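PDB 5INW: putative angiotensinogen from Lampetra fluviatilis, which binds heparin, which promotes its inhibition of thrombin by a template mechanism, and belongs to the serpin family of serine protease inhibitors. Local coordinates for residues Y287-K299 / L309-V322. The protein carries 1 engineered substitution. Sequence-based numbering, arbitrary orientation.
Sequences YTQDRKLRSTVVK and LVIVPHRTEDLPKV
Gln289 meets the ring of His314 at its edge: the amide and imidazole planes lie within 15° of each other, and His314 NE2 donates to Gln289 OE1. This bond is modelled as improbably short and its exact geometry is doubtful; the near-coplanar planes and the edge-on approach are the firmer evidence. The amide is held from its other end too, since Gln289 NE2 reaches Thr296 OG1 at 3.0 Å. Farther on, Leu293 lays CB 4.3 Å from CG2 of Val322, on helix 319-325, while Trp334 of helix 328-337 also touches the leucine. Arg294 and Ser295 both face Asp290 in a G1 beta bulge, and Arg294 O accepts from His314 N at 3.0 Å, a nearly straight bond lying in the carbonyl plane. Arg294 NH1 comes obliquely to Asp318 OD1 in a long salt bridge of 3.4 Å, the guanidinium and carboxylate planes 23° apart. Replacing Asp318 by an alanine would probably leave the Arg294 guanidinium without this carboxylate, beside the like charges of Arg315 and Lys321, and deprive Arg315 N of its weak bond to OD2. From Ser295 onward the segment pairs with 309-313 as an antiparallel beta hairpin, the strand axes 167° apart, in serpin beta-sheet B; Leu309, Val310 and Ile311 extend this sheet to a strand of the C-terminal peptide, a separate chain. Thr296 and Val312 exchange two backbone bonds, both 2.8 Å, forming a hydrogen-bonded pair; Val298 and Val310 make a second such pair. Between them Val297, a non-hydrogen-bonded partner of Ile311, lies side by side with it, CG2 4.1 Å from Ile311 CG1, and Trp334 packs against both. On the other face, Val298 CG1 sits 3.7 Å from Val310 CB. Finally, Lys299 sets its CB against CD2 of Leu309.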
ATOM      1  N   TYR A 287      -1.433  21.597 -11.334  1.00 75.76           N
ATOM      2  CA  TYR A 287      -2.826  21.160 -11.273  1.00 72.84           C
ATOM      3  C   TYR A 287      -3.363  21.114 -12.691  1.00 75.78           C
ATOM      4  O   TYR A 287      -2.727  21.600 -13.616  1.00 77.51           O
ATOM      5  CB  TYR A 287      -3.664  22.115 -10.424  1.00 73.93           C
ATOM      6  CG  TYR A 287      -3.795  23.507 -11.000  1.00 76.67           C
ATOM      7  CD1 TYR A 287      -2.674  24.326 -11.095  1.00 78.14           C
ATOM      8  CD2 TYR A 287      -5.032  24.001 -11.470  1.00 75.91           C
ATOM      9  CE1 TYR A 287      -2.758  25.587 -11.655  1.00 81.61           C
ATOM     10  CE2 TYR A 287      -5.126  25.269 -12.019  1.00 79.23           C
ATOM     11  CZ  TYR A 287      -3.990  26.062 -12.107  1.00 81.18           C
ATOM     12  OH  TYR A 287      -4.046  27.338 -12.631  1.00 83.79           O
ATOM     13  N   THR A 288      -4.527  20.510 -12.864  1.00 77.82           N
ATOM     14  CA  THR A 288      -5.280  20.593 -14.115  1.00 81.45           C
ATOM     15  C   THR A 288      -6.683  20.145 -13.867  1.00 82.66           C
ATOM     16  O   THR A 288      -6.914  19.258 -13.031  1.00 81.97           O
ATOM     17  CB  THR A 288      -4.773  19.629 -15.211  1.00 82.30           C
ATOM     18  OG1 THR A 288      -3.372  19.425 -15.069  1.00 83.65           O
ATOM     19  CG2 THR A 288      -5.098  20.190 -16.626  1.00 84.39           C
ATOM     20  N   GLN A 289      -7.613  20.687 -14.650  1.00 84.59           N
ATOM     21  CA  GLN A 289      -8.952  20.125 -14.696  1.00 85.40           C
ATOM     22  C   GLN A 289      -8.963  18.896 -15.626  1.00 88.23           C
ATOM     23  O   GLN A 289      -8.540  19.003 -16.776  1.00 91.06           O
ATOM     24  CB  GLN A 289      -9.966  21.170 -15.150  1.00 86.11           C
ATOM     25  CG  GLN A 289     -10.236  22.256 -14.119  1.00 85.45           C
ATOM     26  CD  GLN A 289     -10.922  21.728 -12.864  1.00 83.88           C
ATOM     27  OE1 GLN A 289     -11.809  20.870 -12.940  1.00 81.60           O
ATOM     28  NE2 GLN A 289     -10.500  22.221 -11.699  1.00 83.23           N
ATOM     29  N   ASP A 290      -9.384  17.728 -15.119  1.00 86.19           N
ATOM     30  CA  ASP A 290      -9.696  16.626 -16.002  1.00 86.21           C
ATOM     31  C   ASP A 290     -11.128  16.841 -16.504  1.00 91.23           C
ATOM     32  O   ASP A 290     -12.086  16.632 -15.745  1.00 90.37           O
ATOM     33  CB  ASP A 290      -9.542  15.270 -15.316  1.00 83.79           C
ATOM     34  CG  ASP A 290      -9.588  14.087 -16.322  1.00 85.37           C
ATOM     35  OD1 ASP A 290      -8.877  13.086 -16.137  1.00 79.30           O
ATOM     36  OD2 ASP A 290     -10.339  14.161 -17.327  1.00 90.06           O
ATOM     37  N   ARG A 291     -11.257  17.264 -17.771  1.00 96.35           N
ATOM     38  CA  ARG A 291     -12.564  17.504 -18.380  1.00104.55           C
ATOM     39  C   ARG A 291     -13.287  16.176 -18.586  1.00104.88           C
ATOM     40  O   ARG A 291     -14.475  16.056 -18.276  1.00109.83           O
ATOM     41  CB  ARG A 291     -12.457  18.303 -19.694  1.00113.70           C
ATOM     42  CG  ARG A 291     -13.798  18.761 -20.298  1.00122.10           C
ATOM     43  CD  ARG A 291     -13.703  19.662 -21.522  1.00130.09           C
ATOM     44  NE  ARG A 291     -12.671  19.316 -22.506  1.00133.41           N
ATOM     45  CZ  ARG A 291     -12.706  18.286 -23.357  1.00134.31           C
ATOM     46  NH1 ARG A 291     -13.716  17.411 -23.354  1.00137.14           N
ATOM     47  NH2 ARG A 291     -11.699  18.116 -24.209  1.00132.48           N
ATOM     48  N   LYS A 292     -12.567  15.166 -19.066  1.00102.70           N
ATOM     49  CA  LYS A 292     -13.167  13.849 -19.295  1.00100.54           C
ATOM     50  C   LYS A 292     -13.770  13.234 -18.013  1.00 99.15           C
ATOM     51  O   LYS A 292     -14.827  12.615 -18.094  1.00 98.65           O
ATOM     52  CB  LYS A 292     -12.149  12.911 -19.970  1.00101.21           C
ATOM     53  CG  LYS A 292     -12.654  11.524 -20.381  1.00103.17           C
ATOM     54  CD  LYS A 292     -13.596  11.544 -21.578  1.00111.85           C
ATOM     55  CE  LYS A 292     -14.141  10.146 -21.864  1.00116.27           C
ATOM     56  NZ  LYS A 292     -15.197  10.130 -22.931  1.00119.72           N
ATOM     57  N   LEU A 293     -13.136  13.448 -16.844  1.00 99.20           N
ATOM     58  CA  LEU A 293     -13.578  12.863 -15.532  1.00 93.76           C
ATOM     59  C   LEU A 293     -14.229  13.851 -14.541  1.00 91.41           C
ATOM     60  O   LEU A 293     -14.515  13.470 -13.399  1.00 86.18           O
ATOM     61  CB  LEU A 293     -12.405  12.148 -14.850  1.00 90.85           C
ATOM     62  CG  LEU A 293     -11.838  10.927 -15.594  1.00 91.45           C
ATOM     63  CD1 LEU A 293     -10.548  10.460 -14.943  1.00 87.96           C
ATOM     64  CD2 LEU A 293     -12.835   9.770 -15.667  1.00 89.79           C
ATOM     65  N   ARG A 294     -14.461  15.098 -14.992  1.00 90.76           N
ATOM     66  CA  ARG A 294     -15.199  16.120 -14.235  1.00 90.32           C
ATOM     67  C   ARG A 294     -14.669  16.313 -12.815  1.00 83.99           C
ATOM     68  O   ARG A 294     -15.432  16.374 -11.837  1.00 81.40           O
ATOM     69  CB  ARG A 294     -16.690  15.782 -14.208  1.00 94.80           C
ATOM     70  CG  ARG A 294     -17.375  15.854 -15.568  1.00 97.96           C
ATOM     71  CD  ARG A 294     -18.879  15.818 -15.403  1.00100.63           C
ATOM     72  NE  ARG A 294     -19.468  15.007 -16.467  1.00102.28           N
ATOM     73  CZ  ARG A 294     -19.483  13.665 -16.479  1.00101.90           C
ATOM     74  NH1 ARG A 294     -18.946  12.944 -15.490  1.00 98.91           N
ATOM     75  NH2 ARG A 294     -20.048  13.026 -17.496  1.00106.04           N
ATOM     76  N   SER A 295     -13.343  16.418 -12.738  1.00 79.53           N
ATOM     77  CA  SER A 295     -12.615  16.397 -11.480  1.00 74.58           C
ATOM     78  C   SER A 295     -11.292  17.127 -11.587  1.00 70.67           C
ATOM     79  O   SER A 295     -10.680  17.212 -12.661  1.00 69.68           O
ATOM     80  CB  SER A 295     -12.379  14.949 -11.052  1.00 74.60           C
ATOM     81  OG  SER A 295     -11.478  14.315 -11.923  1.00 75.33           O
ATOM     82  N   THR A 296     -10.891  17.687 -10.455  1.00 68.63           N
ATOM     83  CA  THR A 296      -9.658  18.450 -10.319  1.00 68.37           C
ATOM     84  C   THR A 296      -8.515  17.511  -9.899  1.00 65.88           C
ATOM     85  O   THR A 296      -8.677  16.721  -8.966  1.00 63.26           O
ATOM     86  CB  THR A 296      -9.809  19.572  -9.226  1.00 68.41           C
ATOM     87  OG1 THR A 296     -11.037  20.301  -9.396  1.00 69.65           O
ATOM     88  CG2 THR A 296      -8.645  20.542  -9.278  1.00 66.97           C
ATOM     89  N   VAL A 297      -7.367  17.616 -10.571  1.00 66.55           N
ATOM     90  CA  VAL A 297      -6.139  16.872 -10.221  1.00 63.92           C
ATOM     91  C   VAL A 297      -5.055  17.835  -9.751  1.00 65.14           C
ATOM     92  O   VAL A 297      -4.839  18.867 -10.380  1.00 67.69           O
ATOM     93  CB  VAL A 297      -5.599  16.097 -11.447  1.00 63.82           C
ATOM     94  CG1 VAL A 297      -4.266  15.397 -11.126  1.00 62.38           C
ATOM     95  CG2 VAL A 297      -6.645  15.098 -11.937  1.00 61.82           C
ATOM     96  N   VAL A 298      -4.323  17.464  -8.698  1.00 64.72           N
ATOM     97  CA  VAL A 298      -3.231  18.288  -8.170  1.00 63.76           C
ATOM     98  C   VAL A 298      -2.104  17.443  -7.628  1.00 59.46           C
ATOM     99  O   VAL A 298      -2.342  16.424  -6.998  1.00 57.26           O
ATOM    100  CB  VAL A 298      -3.751  19.265  -7.076  1.00 67.45           C
ATOM    101  CG1 VAL A 298      -4.365  18.549  -5.893  1.00 67.05           C
ATOM    102  CG2 VAL A 298      -2.656  20.188  -6.570  1.00 69.44           C
ATOM    103  N   LYS A 299      -0.882  17.921  -7.831  1.00 59.24           N
ATOM    104  CA  LYS A 299       0.339  17.237  -7.440  1.00 57.66           C
ATOM    105  C   LYS A 299       0.933  17.973  -6.266  1.00 55.17           C
ATOM    106  O   LYS A 299       1.327  19.117  -6.401  1.00 57.14           O
ATOM    107  CB  LYS A 299       1.315  17.237  -8.610  1.00 60.89           C
ATOM    108  CG  LYS A 299       2.677  16.605  -8.394  1.00 62.70           C
ATOM    109  CD  LYS A 299       3.369  16.417  -9.750  1.00 68.37           C
ATOM    110  CE  LYS A 299       4.830  15.939  -9.656  1.00 71.39           C
ATOM    111  NZ  LYS A 299       5.817  16.978  -9.191  1.00 73.76           N
ATOM    112  N   LEU A 309      -0.535  12.730  -5.433  1.00 58.01           N
ATOM    113  CA  LEU A 309      -1.552  13.143  -6.371  1.00 59.91           C
ATOM    114  C   LEU A 309      -2.868  13.154  -5.672  1.00 62.30           C
ATOM    115  O   LEU A 309      -3.219  12.118  -5.076  1.00 62.73           O
ATOM    116  CB  LEU A 309      -1.695  12.115  -7.501  1.00 60.67           C
ATOM    117  CG  LEU A 309      -1.017  12.416  -8.832  1.00 61.86           C
ATOM    118  CD1 LEU A 309      -1.822  11.689  -9.898  1.00 61.95           C
ATOM    119  CD2 LEU A 309      -0.911  13.914  -9.154  1.00 63.70           C
ATOM    120  N   VAL A 310      -3.615  14.274  -5.766  1.00 62.53           N
ATOM    121  CA  VAL A 310      -4.979  14.358  -5.200  1.00 60.72           C
ATOM    122  C   VAL A 310      -5.990  14.633  -6.302  1.00 60.90           C
ATOM    123  O   VAL A 310      -5.885  15.621  -7.004  1.00 59.74           O
ATOM    124  CB  VAL A 310      -5.099  15.389  -4.067  1.00 60.82           C
ATOM    125  CG1 VAL A 310      -6.544  15.548  -3.622  1.00 62.25           C
ATOM    126  CG2 VAL A 310      -4.253  14.966  -2.887  1.00 61.46           C
ATOM    127  N   ILE A 311      -6.964  13.736  -6.429  1.00 60.92           N
ATOM    128  CA  ILE A 311      -8.019  13.839  -7.445  1.00 63.13           C
ATOM    129  C   ILE A 311      -9.374  14.046  -6.764  1.00 65.63           C
ATOM    130  O   ILE A 311      -9.836  13.155  -6.037  1.00 62.59           O
ATOM    131  CB  ILE A 311      -8.061  12.593  -8.350  1.00 60.39           C
ATOM    132  CG1 ILE A 311      -6.684  12.313  -8.965  1.00 60.26           C
ATOM    133  CG2 ILE A 311      -9.078  12.756  -9.454  1.00 62.37           C
ATOM    134  CD1 ILE A 311      -5.948  11.224  -8.230  1.00 61.16           C
ATOM    135  N   VAL A 312      -9.975  15.225  -6.995  1.00 70.74           N
ATOM    136  CA  VAL A 312     -11.276  15.618  -6.409  1.00 74.91           C
ATOM    137  C   VAL A 312     -12.363  15.659  -7.485  1.00 77.68           C
ATOM    138  O   VAL A 312     -12.346  16.535  -8.344  1.00 80.01           O
ATOM    139  CB  VAL A 312     -11.253  17.039  -5.761  1.00 75.87           C
ATOM    140  CG1 VAL A 312     -12.302  17.130  -4.643  1.00 76.09           C
ATOM    141  CG2 VAL A 312      -9.869  17.399  -5.247  1.00 74.97           C
ATOM    142  N   PRO A 313     -13.316  14.724  -7.453  1.00 78.93           N
ATOM    143  CA  PRO A 313     -14.462  14.987  -8.322  1.00 80.48           C
ATOM    144  C   PRO A 313     -15.198  16.255  -7.884  1.00 82.04           C
ATOM    145  O   PRO A 313     -15.303  16.518  -6.675  1.00 78.24           O
ATOM    146  CB  PRO A 313     -15.319  13.736  -8.168  1.00 79.23           C
ATOM    147  CG  PRO A 313     -14.882  13.132  -6.884  1.00 79.75           C
ATOM    148  CD  PRO A 313     -13.413  13.414  -6.796  1.00 78.02           C
ATOM    149  N   HIS A 314     -15.687  17.005  -8.879  1.00 85.62           N
ATOM    150  CA  HIS A 314     -16.502  18.214  -8.674  1.00 86.99           C
ATOM    151  C   HIS A 314     -17.813  17.897  -8.003  1.00 87.39           C
ATOM    152  O   HIS A 314     -18.161  18.509  -7.010  1.00 85.44           O
ATOM    153  CB  HIS A 314     -16.799  18.891  -9.992  1.00 90.71           C
ATOM    154  CG  HIS A 314     -15.613  19.561 -10.588  1.00 95.09           C
ATOM    155  ND1 HIS A 314     -14.829  20.448  -9.881  1.00 98.05           N
ATOM    156  CD2 HIS A 314     -15.081  19.492 -11.832  1.00 98.92           C
ATOM    157  CE1 HIS A 314     -13.857  20.889 -10.660  1.00 98.28           C
ATOM    158  NE2 HIS A 314     -13.984  20.319 -11.847  1.00 99.79           N
ATOM    159  N   ARG A 315     -18.523  16.918  -8.547  1.00 91.79           N
ATOM    160  CA  ARG A 315     -19.705  16.349  -7.900  1.00 94.59           C
ATOM    161  C   ARG A 315     -19.296  14.997  -7.318  1.00 89.39           C
ATOM    162  O   ARG A 315     -18.822  14.127  -8.045  1.00 82.19           O
ATOM    163  CB  ARG A 315     -20.831  16.114  -8.907  1.00101.38           C
ATOM    164  CG  ARG A 315     -21.085  17.240  -9.893  1.00107.57           C
ATOM    165  CD  ARG A 315     -21.797  16.708 -11.120  1.00110.45           C
ATOM    166  NE  ARG A 315     -22.592  17.731 -11.749  1.00119.35           N
ATOM    167  CZ  ARG A 315     -23.381  17.516 -12.805  1.00126.28           C
ATOM    168  NH1 ARG A 315     -24.109  18.527 -13.313  1.00126.28           N
ATOM    169  NH2 ARG A 315     -23.449  16.305 -13.364  1.00124.62           N
ATOM    170  N   THR A 316     -19.541  14.786  -6.031  1.00 91.10           N
ATOM    171  CA  THR A 316     -19.144  13.533  -5.363  1.00 91.58           C
ATOM    172  C   THR A 316     -19.892  12.291  -5.878  1.00 89.65           C
ATOM    173  O   THR A 316     -19.562  11.155  -5.476  1.00 88.37           O
ATOM    174  CB  THR A 316     -19.247  13.659  -3.829  1.00 95.11           C
ATOM    175  OG1 THR A 316     -20.530  14.168  -3.461  1.00102.53           O
ATOM    176  CG2 THR A 316     -18.235  14.633  -3.332  1.00 97.53           C
ATOM    177  N   GLU A 317     -20.864  12.519  -6.779  1.00 87.93           N
ATOM    178  CA  GLU A 317     -21.481  11.474  -7.621  1.00 84.57           C
ATOM    179  C   GLU A 317     -20.668  11.059  -8.866  1.00 78.64           C
ATOM    180  O   GLU A 317     -20.908  10.001  -9.397  1.00 74.86           O
ATOM    181  CB  GLU A 317     -22.870  11.933  -8.065  1.00 91.36           C
ATOM    182  CG  GLU A 317     -23.833  12.254  -6.924  1.00 94.27           C
ATOM    183  CD  GLU A 317     -24.481  13.622  -7.059  1.00 97.83           C
ATOM    184  OE1 GLU A 317     -23.750  14.626  -7.121  1.00 96.69           O
ATOM    185  OE2 GLU A 317     -25.727  13.689  -7.089  1.00101.28           O
ATOM    186  N   ASP A 318     -19.718  11.884  -9.318  1.00 78.77           N
ATOM    187  CA  ASP A 318     -18.673  11.485 -10.305  1.00 79.57           C
ATOM    188  C   ASP A 318     -17.596  10.477  -9.766  1.00 78.13           C
ATOM    189  O   ASP A 318     -16.786   9.936 -10.547  1.00 74.58           O
ATOM    190  CB  ASP A 318     -17.866  12.699 -10.804  1.00 82.90           C
ATOM    191  CG  ASP A 318     -18.712  13.764 -11.469  1.00 90.05           C
ATOM    192  OD1 ASP A 318     -19.641  13.380 -12.212  1.00 95.53           O
ATOM    193  OD2 ASP A 318     -18.429  14.983 -11.250  1.00 92.25           O
ATOM    194  N   LEU A 319     -17.566  10.244  -8.448  1.00 75.02           N
ATOM    195  CA  LEU A 319     -16.519   9.445  -7.836  1.00 71.67           C
ATOM    196  C   LEU A 319     -16.396   7.989  -8.331  1.00 69.42           C
ATOM    197  O   LEU A 319     -15.297   7.466  -8.345  1.00 73.75           O
ATOM    198  CB  LEU A 319     -16.652   9.487  -6.298  1.00 74.11           C
ATOM    199  CG  LEU A 319     -15.514   8.920  -5.415  1.00 70.11           C
ATOM    200  CD1 LEU A 319     -14.209   9.644  -5.663  1.00 69.51           C
ATOM    201  CD2 LEU A 319     -15.927   9.060  -3.960  1.00 69.57           C
ATOM    202  N   PRO A 320     -17.509   7.318  -8.699  1.00 67.06           N
ATOM    203  CA  PRO A 320     -17.314   5.990  -9.260  1.00 66.04           C
ATOM    204  C   PRO A 320     -16.650   5.914 -10.647  1.00 66.88           C
ATOM    205  O   PRO A 320     -16.049   4.902 -10.971  1.00 66.91           O
ATOM    206  CB  PRO A 320     -18.742   5.432  -9.280  1.00 64.77           C
ATOM    207  CG  PRO A 320     -19.367   6.085  -8.107  1.00 64.19           C
ATOM    208  CD  PRO A 320     -18.905   7.483  -8.249  1.00 66.43           C
ATOM    209  N   LYS A 321     -16.832   6.927 -11.474  1.00 72.52           N
ATOM    210  CA  LYS A 321     -16.267   6.922 -12.821  1.00 76.49           C
ATOM    211  C   LYS A 321     -14.815   7.329 -12.754  1.00 74.81           C
ATOM    212  O   LYS A 321     -14.038   6.946 -13.621  1.00 76.07           O
ATOM    213  CB  LYS A 321     -17.063   7.837 -13.776  1.00 83.15           C
ATOM    214  CG  LYS A 321     -18.523   7.403 -13.927  1.00 89.85           C
ATOM    215  CD  LYS A 321     -19.216   8.032 -15.133  1.00 93.26           C
ATOM    216  CE  LYS A 321     -18.948   7.240 -16.409  1.00 92.86           C
ATOM    217  NZ  LYS A 321     -19.695   7.824 -17.544  1.00 92.24           N
ATOM    218  N   VAL A 322     -14.449   8.098 -11.724  1.00 73.23           N
ATOM    219  CA  VAL A 322     -13.051   8.398 -11.430  1.00 68.58           C
ATOM    220  C   VAL A 322     -12.376   7.107 -10.947  1.00 65.50           C
ATOM    221  O   VAL A 322     -11.397   6.620 -11.549  1.00 64.45           O
ATOM    222  CB  VAL A 322     -12.925   9.520 -10.384  1.00 69.96           C
ATOM    223  CG1 VAL A 322     -11.473   9.706  -9.959  1.00 68.98           C
ATOM    224  CG2 VAL A 322     -13.490  10.837 -10.934  1.00 74.72           C
TER